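Local coordinates for protein xyloglucan-specific endo-beta-1,4-glucanase BoGH9A (Bacteroides ovatus, PDB 6DHT) that hydrolyses internal beta-1,4-glucosidic linkages in the xyloglucan backbone, releasing xyloglucan oligosaccharides in a gut Bacteroides, at residues S162-Y167 with N221-L226; N173-N178 with Y237-T242; Y117-M122 with I204-N209; N141-H146 with T158-S163. All blocks are in the same frame, centred on the assembly; numbering follows the deposited sequence.

Contact 1 of 4, residues S162-Y167 with N221-L226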
loop_
_atom_site.group_PDB
_atom_site.type_symbol
_atom_site.label_atom_id
_atom_site.label_comp_id
_atom_site.label_asym_id
_atom_site.label_seq_id
_atom_site.Cartn_x
_atom_site.Cartn_y
_atom_site.Cartn_z
ATOM N N SER A 162 1.745 15.084 -20.529
ATOM C CA SER A 162 1.312 14.590 -19.214
ATOM C C SER A 162 2.359 13.584 -18.707
ATOM O O SER A 162 2.114 12.367 -18.661
ATOM C CB SER A 162 -0.068 13.935 -19.328
ATOM O OG SER A 162 -0.695 13.744 -18.057
ATOM N N SER A 163 3.515 14.125 -18.332
ATOM C CA SER A 163 4.714 13.341 -18.076
ATOM C C SER A 163 4.943 13.124 -16.585
ATOM O O SER A 163 4.331 13.794 -15.752
ATOM C CB SER A 163 5.928 14.048 -18.680
ATOM O OG SER A 163 6.248 15.220 -17.957
ATOM N N LYS A 164 5.850 12.188 -16.289
ATOM C CA LYS A 164 6.204 11.765 -14.927
ATOM C C LYS A 164 5.100 10.876 -14.381
ATOM O O LYS A 164 4.271 10.356 -15.117
ATOM C CB LYS A 164 6.529 12.956 -14.009
ATOM C CG LYS A 164 7.690 13.799 -14.526
ATOM C CD LYS A 164 7.879 15.059 -13.717
ATOM C CE LYS A 164 8.421 14.758 -12.351
ATOM N NZ LYS A 164 8.744 16.029 -11.664
ATOM N N GLY A 165 5.094 10.680 -13.070
ATOM C CA GLY A 165 4.200 9.692 -12.490
ATOM C C GLY A 165 4.714 8.269 -12.580
ATOM O O GLY A 165 5.672 7.970 -13.297
ATOM N N TRP A 166 4.060 7.389 -11.832
ATOM C CA TRP A 166 4.449 5.988 -11.783
ATOM C C TRP A 166 3.632 5.103 -12.731
ATOM O O TRP A 166 2.445 5.325 -12.904
ATOM C CB TRP A 166 4.242 5.397 -10.382
ATOM C CG TRP A 166 4.861 6.161 -9.248
ATOM C CD1 TRP A 166 6.176 6.473 -9.087
ATOM C CD2 TRP A 166 4.176 6.666 -8.096
ATOM N NE1 TRP A 166 6.353 7.158 -7.901
ATOM C CE2 TRP A 166 5.139 7.287 -7.275
ATOM C CE3 TRP A 166 2.847 6.646 -7.681
ATOM C CZ2 TRP A 166 4.807 7.865 -6.061
ATOM C CZ3 TRP A 166 2.523 7.219 -6.467
ATOM C CH2 TRP A 166 3.497 7.812 -5.673
ATOM N N TYR A 167 4.242 4.050 -13.250
ATOM C CA TYR A 167 3.473 2.937 -13.760
ATOM C C TYR A 167 2.611 2.399 -12.614
ATOM O O TYR A 167 3.082 2.255 -11.482
ATOM C CB TYR A 167 4.371 1.825 -14.253
ATOM C CG TYR A 167 5.281 2.167 -15.401
ATOM C CD1 TYR A 167 4.790 2.735 -16.563
ATOM C CD2 TYR A 167 6.648 1.894 -15.324
ATOM C CE1 TYR A 167 5.636 3.025 -17.613
ATOM C CE2 TYR A 167 7.496 2.200 -16.366
ATOM C CZ TYR A 167 6.974 2.754 -17.507
ATOM O OH TYR A 167 7.811 3.071 -18.556
ATOM N N ASN A 221 4.918 11.690 -8.574
ATOM C CA ASN A 221 3.603 11.396 -9.097
ATOM C C ASN A 221 2.652 12.599 -8.972
ATOM O O ASN A 221 1.868 12.831 -9.869
ATOM C CB ASN A 221 2.996 10.144 -8.459
ATOM C CG ASN A 221 1.824 9.602 -9.261
ATOM O OD1 ASN A 221 2.034 8.920 -10.260
ATOM N ND2 ASN A 221 0.596 9.912 -8.861
ATOM N N LEU A 222 2.681 13.339 -7.862
ATOM C CA LEU A 222 1.852 14.545 -7.737
ATOM C C LEU A 222 2.062 15.516 -8.900
ATOM O O LEU A 222 1.100 16.124 -9.396
ATOM C CB LEU A 222 2.139 15.265 -6.427
ATOM C CG LEU A 222 1.662 14.508 -5.168
ATOM C CD1 LEU A 222 2.340 15.039 -3.877
ATOM C CD2 LEU A 222 0.125 14.503 -5.052
ATOM N N ASP A 223 3.309 15.657 -9.325
ATOM C CA ASP A 223 3.617 16.584 -10.417
ATOM C C ASP A 223 2.920 16.126 -11.692
ATOM O O ASP A 223 2.345 16.940 -12.428
ATOM C CB ASP A 223 5.123 16.657 -10.628
ATOM C CG ASP A 223 5.551 17.887 -11.386
ATOM O OD1 ASP A 223 4.836 18.909 -11.310
ATOM O OD2 ASP A 223 6.619 17.823 -12.023
ATOM N N TRP A 224 2.949 14.825 -11.964
ATOM C CA TRP A 224 2.167 14.298 -13.080
ATOM C C TRP A 224 0.662 14.553 -12.887
ATOM O O TRP A 224 -0.033 14.966 -13.823
ATOM C CB TRP A 224 2.415 12.793 -13.290
ATOM C CG TRP A 224 1.364 12.226 -14.158
ATOM C CD1 TRP A 224 1.145 12.542 -15.463
ATOM C CD2 TRP A 224 0.312 11.328 -13.788
ATOM N NE1 TRP A 224 0.054 11.873 -15.935
ATOM C CE2 TRP A 224 -0.492 11.131 -14.921
ATOM C CE3 TRP A 224 -0.022 10.653 -12.609
ATOM C CZ2 TRP A 224 -1.594 10.293 -14.905
ATOM C CZ3 TRP A 224 -1.113 9.820 -12.608
ATOM C CH2 TRP A 224 -1.885 9.649 -13.729
ATOM N N MET A 225 0.137 14.296 -11.683
ATOM C CA MET A 225 -1.296 14.446 -11.436
ATOM C C MET A 225 -1.798 15.847 -11.807
ATOM O O MET A 225 -2.883 15.976 -12.360
ATOM C CB MET A 225 -1.627 14.137 -9.967
ATOM C CG MET A 225 -1.446 12.697 -9.600
ATOM S SD MET A 225 -1.921 12.344 -7.895
ATOM C CE MET A 225 -3.691 12.211 -8.058
ATOM N N LEU A 226 -1.019 16.874 -11.488
ATOM C CA LEU A 226 -1.374 18.252 -11.848
ATOM C C LEU A 226 -1.695 18.394 -13.340
ATOM O O LEU A 226 -2.601 19.150 -13.709
ATOM C CB LEU A 226 -0.251 19.207 -11.449
ATOM C CG LEU A 226 -0.056 19.394 -9.946
ATOM C CD1 LEU A 226 1.181 20.215 -9.721
ATOM C CD2 LEU A 226 -1.231 20.103 -9.299
HETATM O O HOH W 1 0.876 6.457 -11.072
#
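Asn221 meets Trp166 where a loop of the glycoside hydrolase family 9 domain lies against helix 213-226. Its CB sits over the six-membered ring of Trp166, 3.4 Å from the ring centroid and 5° off the normal, a CH-pi contact. The amide plane is turned only 12° from the indole plane, and from there OD1 accepts the backbone N of Trp166 at 3.0 Å, in the carbonyl plane. A water lies within hydrogen-bonding distance of both Asn221 OD1 and Trp166 O and may donate to either. One turn along, Trp224 CB lies 3.4 Å from Gly165 N. A side chain on Gly165 would run into Trp224 CG and Asn221 OD1, and the backbone conformation of this residue would in addition press a CB against the preceding carbonyl. At the partly exposed side, Lys164 NZ forms a salt bridge with Asp223 OD2 at 2.8 Å, on the anti side of the carboxylate. Trp224 NE1 gives a weak bond to Ser162 OG. In the next shell Glu217 accepts the indole NE1 of Trp166, Ile183 touches both Trp166 and Asn221, and Thr227 OG1 is hydrogen-bonded to Ser162 OG.

Contact 2 of 4, residues N173-N178 with Y237-T242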
loop_
_atom_site.group_PDB
_atom_site.type_symbol
_atom_site.label_atom_id
_atom_site.label_comp_id
_atom_site.label_asym_id
_atom_site.label_seq_id
_atom_site.Cartn_x
_atom_site.Cartn_y
_atom_site.Cartn_z
ATOM N N ASN A 173 0.251 1.804 -17.545
ATOM C CA ASN A 173 -0.661 2.929 -17.551
ATOM C C ASN A 173 -0.673 3.682 -16.221
ATOM O O ASN A 173 -0.129 3.167 -15.243
ATOM C CB ASN A 173 -2.037 2.404 -17.952
ATOM C CG ASN A 173 -1.973 1.655 -19.273
ATOM O OD1 ASN A 173 -1.720 2.281 -20.305
ATOM N ND2 ASN A 173 -2.088 0.337 -19.230
ATOM N N LYS A 174 -1.222 4.883 -16.195
ATOM C CA LYS A 174 -1.149 5.758 -15.015
ATOM C C LYS A 174 -2.559 6.181 -14.677
ATOM O O LYS A 174 -3.254 6.731 -15.531
ATOM C CB LYS A 174 -0.274 6.971 -15.303
ATOM C CG LYS A 174 1.100 6.586 -15.835
ATOM C CD LYS A 174 2.062 7.731 -15.973
ATOM C CE LYS A 174 1.516 8.825 -16.870
ATOM N NZ LYS A 174 2.571 9.779 -17.271
ATOM N N TYR A 175 -3.003 5.955 -13.449
ATOM C CA TYR A 175 -4.403 6.112 -13.074
ATOM C C TYR A 175 -4.544 7.074 -11.898
ATOM O O TYR A 175 -3.889 6.889 -10.861
ATOM C CB TYR A 175 -4.976 4.776 -12.647
ATOM C CG TYR A 175 -4.810 3.620 -13.636
ATOM C CD1 TYR A 175 -3.590 2.958 -13.762
ATOM C CD2 TYR A 175 -5.879 3.145 -14.413
ATOM C CE1 TYR A 175 -3.417 1.875 -14.627
ATOM C CE2 TYR A 175 -5.713 2.073 -15.287
ATOM C CZ TYR A 175 -4.487 1.438 -15.391
ATOM O OH TYR A 175 -4.326 0.348 -16.252
ATOM N N ILE A 176 -5.401 8.079 -12.019
ATOM C CA ILE A 176 -5.545 9.091 -10.980
ATOM C C ILE A 176 -6.167 8.537 -9.688
ATOM O O ILE A 176 -5.719 8.857 -8.576
ATOM C CB ILE A 176 -6.383 10.285 -11.509
ATOM C CG1 ILE A 176 -5.584 11.133 -12.509
ATOM C CG2 ILE A 176 -6.822 11.175 -10.348
ATOM C CD1 ILE A 176 -4.393 11.882 -11.924
ATOM N N VAL A 177 -7.178 7.696 -9.800
ATOM C CA VAL A 177 -7.822 7.154 -8.610
ATOM C C VAL A 177 -6.810 6.371 -7.797
ATOM O O VAL A 177 -6.624 6.616 -6.578
ATOM C CB VAL A 177 -9.046 6.310 -8.972
ATOM C CG1 VAL A 177 -9.503 5.437 -7.819
ATOM C CG2 VAL A 177 -10.177 7.227 -9.431
ATOM N N ASN A 178 -6.127 5.434 -8.439
ATOM C CA ASN A 178 -5.269 4.550 -7.682
ATOM C C ASN A 178 -4.039 5.278 -7.164
ATOM O O ASN A 178 -3.616 5.051 -6.019
ATOM C CB ASN A 178 -4.856 3.363 -8.535
ATOM C CG ASN A 178 -4.404 2.206 -7.701
ATOM O OD1 ASN A 178 -5.045 1.872 -6.705
ATOM N ND2 ASN A 178 -3.279 1.617 -8.063
ATOM N N TYR A 237 -8.962 13.963 -15.732
ATOM C CA TYR A 237 -9.083 12.780 -16.579
ATOM C C TYR A 237 -8.835 11.554 -15.718
ATOM O O TYR A 237 -7.958 11.579 -14.854
ATOM C CB TYR A 237 -8.070 12.855 -17.735
ATOM C CG TYR A 237 -8.162 14.153 -18.522
ATOM C CD1 TYR A 237 -9.302 14.460 -19.254
ATOM C CD2 TYR A 237 -7.116 15.040 -18.547
ATOM C CE1 TYR A 237 -9.388 15.640 -19.968
ATOM C CE2 TYR A 237 -7.192 16.220 -19.249
ATOM C CZ TYR A 237 -8.332 16.512 -19.953
ATOM O OH TYR A 237 -8.376 17.697 -20.644
ATOM N N HIS A 238 -9.611 10.499 -15.931
ATOM C CA HIS A 238 -9.566 9.308 -15.074
ATOM C C HIS A 238 -8.205 8.629 -15.111
ATOM O O HIS A 238 -7.678 8.224 -14.066
ATOM C CB HIS A 238 -10.671 8.344 -15.495
ATOM C CG HIS A 238 -10.952 7.235 -14.526
ATOM N ND1 HIS A 238 -11.559 7.428 -13.299
ATOM C CD2 HIS A 238 -10.746 5.904 -14.628
ATOM C CE1 HIS A 238 -11.714 6.269 -12.695
ATOM N NE2 HIS A 238 -11.223 5.323 -13.476
ATOM N N LYS A 239 -7.636 8.463 -16.302
ATOM C CA LYS A 239 -6.353 7.783 -16.440
ATOM C C LYS A 239 -5.656 8.194 -17.739
ATOM O O LYS A 239 -6.272 8.811 -18.636
ATOM C CB LYS A 239 -6.542 6.275 -16.384
ATOM C CG LYS A 239 -7.490 5.742 -17.471
ATOM C CD LYS A 239 -7.597 4.229 -17.419
ATOM C CE LYS A 239 -8.691 3.701 -18.349
ATOM N NZ LYS A 239 -8.752 2.225 -18.391
ATOM N N LEU A 240 -4.368 7.871 -17.818
ATOM C CA LEU A 240 -3.559 8.036 -19.010
ATOM C C LEU A 240 -3.176 6.634 -19.426
ATOM O O LEU A 240 -2.576 5.887 -18.653
ATOM C CB LEU A 240 -2.352 8.918 -18.722
ATOM C CG LEU A 240 -1.487 9.361 -19.911
ATOM C CD1 LEU A 240 -0.613 10.527 -19.521
ATOM C CD2 LEU A 240 -0.612 8.217 -20.392
ATOM N N THR A 241 -3.568 6.237 -20.639
ATOM C CA THR A 241 -3.541 4.831 -21.005
ATOM C C THR A 241 -3.359 4.617 -22.507
ATOM O O THR A 241 -3.618 5.508 -23.323
ATOM C CB THR A 241 -4.867 4.144 -20.552
ATOM O OG1 THR A 241 -4.830 2.739 -20.770
ATOM C CG2 THR A 241 -6.089 4.778 -21.257
ATOM N N THR A 242 -2.893 3.427 -22.844
ATOM C CA THR A 242 -2.976 2.931 -24.218
ATOM C C THR A 242 -4.345 2.297 -24.357
ATOM O O THR A 242 -5.021 2.025 -23.376
ATOM C CB THR A 242 -1.888 1.897 -24.459
ATOM O OG1 THR A 242 -1.897 0.942 -23.402
ATOM C CG2 THR A 242 -0.531 2.545 -24.532
HETATM O O HOH W 2 -8.213 6.277 -12.222
#
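An antiparallel strand pair, 174-175 with 239-241, forms this contact at one edge of a small mixed sheet, and the first strand runs directly into helix 176-192. Lys174 and Leu240 are a hydrogen-bonded pair: Lys174 N to Leu240 O is 3.0 Å and Leu240 N to Lys174 O is 2.8 Å, both nearly straight. Their side chains lie side by side on one face, Lys174 CE 3.8 Å from Leu240 CD1, and the ammonium goes on to a salt bridge with Asp140. On the other face Lys239 runs beside Tyr175, Lys239 CD 3.6 Å from Tyr175 CE2, while Tyr175 OH bonds to Asp171, the predicted nucleophile. Past the strand, Ile176 N bonds to His238 O at 3.1 Å; the same oxygen takes a water that also accepts Val177 N and lies over the centre of the His238 ring. At the opposite end Asn173 OD1 accepts Thr242 N at 3.0 Å, the donor tilted 34° from the carbonyl plane, and ND2 is engaged by Asp171. An alanine in place of Asn173 would probably leave Thr242 N without this acceptor and take from Asp171 the bond it has with ND2. The strand passes straight into the helix with Tyr175 at the N-cap position, a strand-to-helix junction of the family 9 catalytic domain, with the predicted nucleophile held close beside it.

Contact 3 of 4, residues Y117-M122 with I204-N209. With CA (calcium ion), chain D; EDO (1,2-ethanediol), chain H.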
loop_
_atom_site.group_PDB
_atom_site.type_symbol
_atom_site.label_atom_id
_atom_site.label_comp_id
_atom_site.label_asym_id
_atom_site.label_seq_id
_atom_site.Cartn_x
_atom_site.Cartn_y
_atom_site.Cartn_z
ATOM N N TYR A 117 11.438 2.593 -8.829
ATOM C CA TYR A 117 11.540 1.705 -9.969
ATOM C C TYR A 117 10.337 1.837 -10.923
ATOM O O TYR A 117 10.460 1.595 -12.130
ATOM C CB TYR A 117 11.699 0.262 -9.509
ATOM C CG TYR A 117 13.041 -0.022 -8.889
ATOM C CD1 TYR A 117 14.187 -0.116 -9.681
ATOM C CD2 TYR A 117 13.171 -0.237 -7.523
ATOM C CE1 TYR A 117 15.408 -0.410 -9.129
ATOM C CE2 TYR A 117 14.393 -0.505 -6.967
ATOM C CZ TYR A 117 15.512 -0.595 -7.785
ATOM O OH TYR A 117 16.728 -0.891 -7.196
ATOM N N GLN A 118 9.175 2.218 -10.406
ATOM C CA GLN A 118 7.989 2.404 -11.235
ATOM C C GLN A 118 7.943 3.741 -12.003
ATOM O O GLN A 118 6.978 4.022 -12.739
ATOM C CB GLN A 118 6.717 2.297 -10.395
ATOM C CG GLN A 118 6.445 0.943 -9.745
ATOM C CD GLN A 118 6.068 -0.136 -10.737
ATOM O OE1 GLN A 118 6.898 -0.968 -11.105
ATOM N NE2 GLN A 118 4.802 -0.162 -11.130
ATOM N N ARG A 119 8.942 4.598 -11.811
ATOM C CA ARG A 119 8.868 5.938 -12.387
ATOM C C ARG A 119 8.985 5.905 -13.893
ATOM O O ARG A 119 9.800 5.173 -14.445
ATOM C CB ARG A 119 10.011 6.810 -11.885
ATOM C CG ARG A 119 9.865 7.290 -10.437
ATOM C CD ARG A 119 10.933 8.300 -10.138
ATOM N NE ARG A 119 11.027 8.604 -8.708
ATOM C CZ ARG A 119 11.921 9.445 -8.199
ATOM N NH1 ARG A 119 12.758 10.072 -9.018
ATOM N NH2 ARG A 119 11.967 9.667 -6.886
ATOM N N THR A 120 8.175 6.750 -14.523
ATOM C CA THR A 120 8.198 6.972 -15.973
ATOM C C THR A 120 8.965 8.248 -16.288
ATOM O O THR A 120 9.232 9.064 -15.412
ATOM C CB THR A 120 6.780 7.147 -16.522
ATOM O OG1 THR A 120 6.209 8.393 -16.093
ATOM C CG2 THR A 120 5.906 5.965 -16.105
ATOM N N ALA A 121 9.295 8.422 -17.566
ATOM C CA ALA A 121 9.847 9.673 -18.079
ATOM C C ALA A 121 11.186 10.039 -17.481
ATOM O O ALA A 121 11.541 11.216 -17.429
ATOM C CB ALA A 121 8.855 10.827 -17.885
ATOM N N MET A 122 11.944 9.054 -17.018
ATOM C CA MET A 122 13.305 9.343 -16.593
ATOM C C MET A 122 14.189 8.115 -16.573
ATOM O O MET A 122 13.714 6.988 -16.402
ATOM C CB MET A 122 13.323 10.023 -15.231
ATOM C CG MET A 122 13.146 9.108 -14.048
ATOM S SD MET A 122 13.268 10.142 -12.597
ATOM C CE MET A 122 14.996 9.989 -12.189
ATOM N N ILE A 204 17.625 7.492 -3.570
ATOM C CA ILE A 204 16.972 7.959 -4.782
ATOM C C ILE A 204 17.668 9.258 -5.209
ATOM O O ILE A 204 18.446 9.820 -4.443
ATOM C CB ILE A 204 15.457 8.191 -4.575
ATOM C CG1 ILE A 204 15.187 9.094 -3.362
ATOM C CG2 ILE A 204 14.747 6.860 -4.415
ATOM C CD1 ILE A 204 13.750 9.541 -3.229
ATOM N N PRO A 205 17.407 9.742 -6.426
ATOM C CA PRO A 205 18.107 10.949 -6.879
ATOM C C PRO A 205 17.922 12.135 -5.928
ATOM O O PRO A 205 18.792 13.014 -5.854
ATOM C CB PRO A 205 17.499 11.204 -8.259
ATOM C CG PRO A 205 17.100 9.848 -8.727
ATOM C CD PRO A 205 16.599 9.151 -7.499
ATOM N N GLU A 206 16.824 12.126 -5.181
ATOM C CA GLU A 206 16.465 13.243 -4.315
ATOM C C GLU A 206 16.929 13.027 -2.866
ATOM O O GLU A 206 16.517 13.773 -1.965
ATOM C CB GLU A 206 14.953 13.508 -4.373
ATOM C CG GLU A 206 14.400 13.714 -5.805
ATOM C CD GLU A 206 14.193 12.424 -6.609
ATOM O OE1 GLU A 206 14.310 11.306 -6.052
ATOM O OE2 GLU A 206 13.894 12.545 -7.832
ATOM N N SER A 207 17.778 12.031 -2.638
ATOM C CA SER A 207 18.202 11.706 -1.278
ATOM C C SER A 207 19.118 12.750 -0.639
ATOM O O SER A 207 19.292 12.737 0.572
ATOM C CB SER A 207 18.872 10.337 -1.189
ATOM O OG SER A 207 17.913 9.290 -1.337
ATOM N N ASN A 208 19.680 13.656 -1.433
ATOM C CA ASN A 208 20.594 14.657 -0.860
ATOM C C ASN A 208 20.030 16.069 -0.836
ATOM O O ASN A 208 20.766 17.025 -0.588
ATOM C CB ASN A 208 21.952 14.610 -1.564
ATOM C CG ASN A 208 22.699 13.310 -1.288
ATOM O OD1 ASN A 208 23.209 12.669 -2.205
ATOM N ND2 ASN A 208 22.741 12.902 -0.022
ATOM N N ASN A 209 18.726 16.207 -1.044
ATOM C CA ASN A 209 18.094 17.513 -0.931
ATOM C C ASN A 209 17.608 17.750 0.501
ATOM O O ASN A 209 17.996 17.023 1.404
ATOM C CB ASN A 209 16.984 17.693 -1.968
ATOM C CG ASN A 209 15.760 16.835 -1.701
ATOM O OD1 ASN A 209 15.595 16.236 -0.627
ATOM N ND2 ASN A 209 14.882 16.797 -2.686
HETATM CA CA CA D . 15.154 13.987 -0.054
HETATM C C1 EDO H . 16.505 16.016 5.441
HETATM O O1 EDO H . 16.505 15.979 4.010
HETATM C C2 EDO H . 15.067 16.233 5.889
HETATM O O2 EDO H . 14.307 15.104 5.460
HETATM O O HOH W 3 16.945 14.246 1.466
#
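Arg119 NH2 is held by two carboxylates, Glu206 through OE1 at 3.0 Å and Glu217, in a salt-bridge cluster that ties the loop after helix 105-117 to the calcium-binding loop before helix 213-226. Arg119 grips Glu206 end-on with two nitrogens: NH1 of Arg119 meets OE2 of Glu206 at 3.0 Å on its syn side, whereas NH2 reaches OE1 from above the carboxylate plane. The two groups approach tip to tip with their planes 52° apart, so the pairing is twisted rather than coplanar. Arg119 gets there with an extended chain; Glu206 is bent at chi2 (78°). NH1 also makes a weak bond to Met122 SD at the guanidinium edge. Beside the charges, Met122 CE touches Pro205 CG at 4.1 Å. An alanine at Arg119 would probably leave the Glu206 and Glu217 carboxylates near one another without their shared positive mate. Two type I turns, Ile204 to Ser207 and Glu206 to Asn209, shape the calcium loop. Thr211, Asp213, Asp216 and a water complete the site; within the loop, calcium is bound at 2.4 Å by Glu206 O, the backbone oxygen of the salt-bridged residue, and by Asn209 OD1 at the same distance.

Contact 4 of 4, residues N141-H146 with T158-S163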
loop_
_atom_site.group_PDB
_atom_site.type_symbol
_atom_site.label_atom_id
_atom_site.label_comp_id
_atom_site.label_asym_id
_atom_site.label_seq_id
_atom_site.Cartn_x
_atom_site.Cartn_y
_atom_site.Cartn_z
ATOM N N ASN A 141 4.912 12.844 -23.357
ATOM C CA ASN A 141 4.902 14.246 -23.785
ATOM C C ASN A 141 4.048 14.447 -25.028
ATOM O O ASN A 141 3.798 15.586 -25.436
ATOM C CB ASN A 141 6.326 14.732 -24.051
ATOM C CG ASN A 141 7.131 13.762 -24.908
ATOM O OD1 ASN A 141 6.588 12.822 -25.497
ATOM N ND2 ASN A 141 8.442 13.988 -24.975
ATOM N N HIS A 142 3.608 13.343 -25.618
ATOM C CA HIS A 142 2.764 13.379 -26.803
ATOM C C HIS A 142 1.530 12.508 -26.583
ATOM O O HIS A 142 1.457 11.376 -27.053
ATOM C CB HIS A 142 3.563 12.896 -28.015
ATOM C CG HIS A 142 2.883 13.141 -29.324
ATOM N ND1 HIS A 142 1.902 12.311 -29.820
ATOM C CD2 HIS A 142 3.041 14.125 -30.241
ATOM C CE1 HIS A 142 1.486 12.772 -30.987
ATOM N NE2 HIS A 142 2.161 13.872 -31.264
ATOM N N VAL A 143 0.558 13.057 -25.862
ATOM C CA VAL A 143 -0.617 12.315 -25.424
ATOM C C VAL A 143 -1.885 12.940 -25.998
ATOM O O VAL A 143 -2.037 14.155 -25.985
ATOM C CB VAL A 143 -0.664 12.274 -23.860
ATOM C CG1 VAL A 143 -1.908 11.560 -23.347
ATOM C CG2 VAL A 143 0.574 11.587 -23.325
ATOM N N LEU A 144 -2.787 12.094 -26.478
ATOM C CA LEU A 144 -3.994 12.540 -27.172
ATOM C C LEU A 144 -5.195 12.670 -26.258
ATOM O O LEU A 144 -5.456 11.802 -25.424
ATOM C CB LEU A 144 -4.359 11.531 -28.261
ATOM C CG LEU A 144 -3.901 11.824 -29.690
ATOM C CD1 LEU A 144 -2.477 12.346 -29.750
ATOM C CD2 LEU A 144 -4.044 10.555 -30.515
ATOM N N ILE A 145 -5.944 13.752 -26.426
ATOM C CA ILE A 145 -7.273 13.825 -25.847
ATOM C C ILE A 145 -8.149 12.815 -26.575
ATOM O O ILE A 145 -8.476 12.994 -27.751
ATOM C CB ILE A 145 -7.889 15.240 -25.986
ATOM C CG1 ILE A 145 -7.040 16.290 -25.259
ATOM C CG2 ILE A 145 -9.324 15.254 -25.481
ATOM C CD1 ILE A 145 -7.008 16.175 -23.722
ATOM N N HIS A 146 -8.497 11.735 -25.893
ATOM C CA HIS A 146 -9.463 10.765 -26.375
ATOM C C HIS A 146 -10.810 11.457 -26.599
ATOM O O HIS A 146 -11.090 12.468 -25.966
ATOM C CB HIS A 146 -9.603 9.671 -25.329
ATOM C CG HIS A 146 -10.331 8.453 -25.794
ATOM N ND1 HIS A 146 -11.646 8.206 -25.465
ATOM C CD2 HIS A 146 -9.923 7.393 -26.527
ATOM C CE1 HIS A 146 -12.016 7.047 -25.974
ATOM N NE2 HIS A 146 -10.984 6.527 -26.619
ATOM N N THR A 158 -6.465 16.531 -29.775
ATOM C CA THR A 158 -5.551 17.544 -29.256
ATOM C C THR A 158 -4.416 16.836 -28.533
ATOM O O THR A 158 -4.646 15.845 -27.843
ATOM C CB THR A 158 -6.240 18.488 -28.257
ATOM O OG1 THR A 158 -7.317 19.179 -28.904
ATOM C CG2 THR A 158 -5.257 19.507 -27.712
ATOM N N ILE A 159 -3.202 17.346 -28.706
ATOM C CA ILE A 159 -2.015 16.756 -28.105
ATOM C C ILE A 159 -1.628 17.543 -26.865
ATOM O O ILE A 159 -1.506 18.773 -26.900
ATOM C CB ILE A 159 -0.838 16.770 -29.074
ATOM C CG1 ILE A 159 -1.164 15.908 -30.295
ATOM C CG2 ILE A 159 0.435 16.254 -28.396
ATOM C CD1 ILE A 159 -0.280 16.177 -31.485
ATOM N N VAL A 160 -1.433 16.815 -25.769
ATOM C CA VAL A 160 -1.016 17.400 -24.505
ATOM C C VAL A 160 0.193 16.666 -23.953
ATOM O O VAL A 160 0.476 15.527 -24.337
ATOM C CB VAL A 160 -2.149 17.367 -23.449
ATOM C CG1 VAL A 160 -3.337 18.182 -23.925
ATOM C CG2 VAL A 160 -2.584 15.950 -23.135
ATOM N N SER A 161 0.904 17.320 -23.047
ATOM C CA SER A 161 1.992 16.663 -22.340
ATOM C C SER A 161 1.490 16.319 -20.940
ATOM O O SER A 161 0.865 17.141 -20.270
ATOM C CB SER A 161 3.210 17.569 -22.281
ATOM O OG SER A 161 4.287 16.966 -21.588
ATOM N N SER A 162 1.745 15.084 -20.529
ATOM C CA SER A 162 1.312 14.590 -19.214
ATOM C C SER A 162 2.359 13.584 -18.707
ATOM O O SER A 162 2.114 12.367 -18.661
ATOM C CB SER A 162 -0.068 13.935 -19.328
ATOM O OG SER A 162 -0.695 13.744 -18.057
ATOM N N SER A 163 3.515 14.125 -18.332
ATOM C CA SER A 163 4.714 13.341 -18.076
ATOM C C SER A 163 4.943 13.124 -16.585
ATOM O O SER A 163 4.331 13.794 -15.752
ATOM C CB SER A 163 5.928 14.048 -18.680
ATOM O OG SER A 163 6.248 15.220 -17.957
#
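Ile159 packs against His142 and Leu144 on one face of a short antiparallel pair, strand 143-145 with strand 159-160. Its CG2 stands over the His142 ring, offset toward the rim, 4.0 Å from the ring centroid and 18° off the normal, a CH-pi contact; CD1 of the same Ile159 comes 3.4 Å from His142 NE2. Ile159 CG2 is anti to the backbone N, which puts it over the ring on the CD2 side. Leu144 lies alongside Ile159 and points the same way, its CD1 3.8 Å from Ile159 CG1. Val143 and Val160 share the other face, where the CG1 of Val160 meets Ile145 CD1 at 4.2 Å, those two side chains crossing at about a right angle. Ile145 CG1 also lies beside Thr158 CB at 3.8 Å. The backbone sets this register: Val160 N to Val143 O is 2.7 Å, Val143 N returns the bond to Val160 O, and Ile145 N bonds to Thr158 O at 2.8 Å. Strand 159-160 is outermost in the mixed sheet, while strand 143-145 has strand 259-260 on its other side, with Val143 touching Val260 there and Leu240 of strand 239-241 beyond it.

Contacts 2 and 4 lie in the same mixed sheet and each includes one of its outermost strands, yet they differ in setting: every touching residue of contact 2 is buried, close to the predicted catalytic residues, while four of nine in contact 4 are exposed and its side-chain chemistry is mainly apolar. Contact 1 is also buried; it shares Ser162 and Ser163 with contact 4, and the ammonium of Lys174 from contact 2 bonds to its Ser162 and Lys164 carbonyls. Contact 3, partly buried, adjoins contact 1 through Gln118 and Thr120. Contact 1 ties a loop to a helix and contact 3 ties two loops; each includes a salt bridge, neither has strand pairing, and contact 3 alone holds a metal.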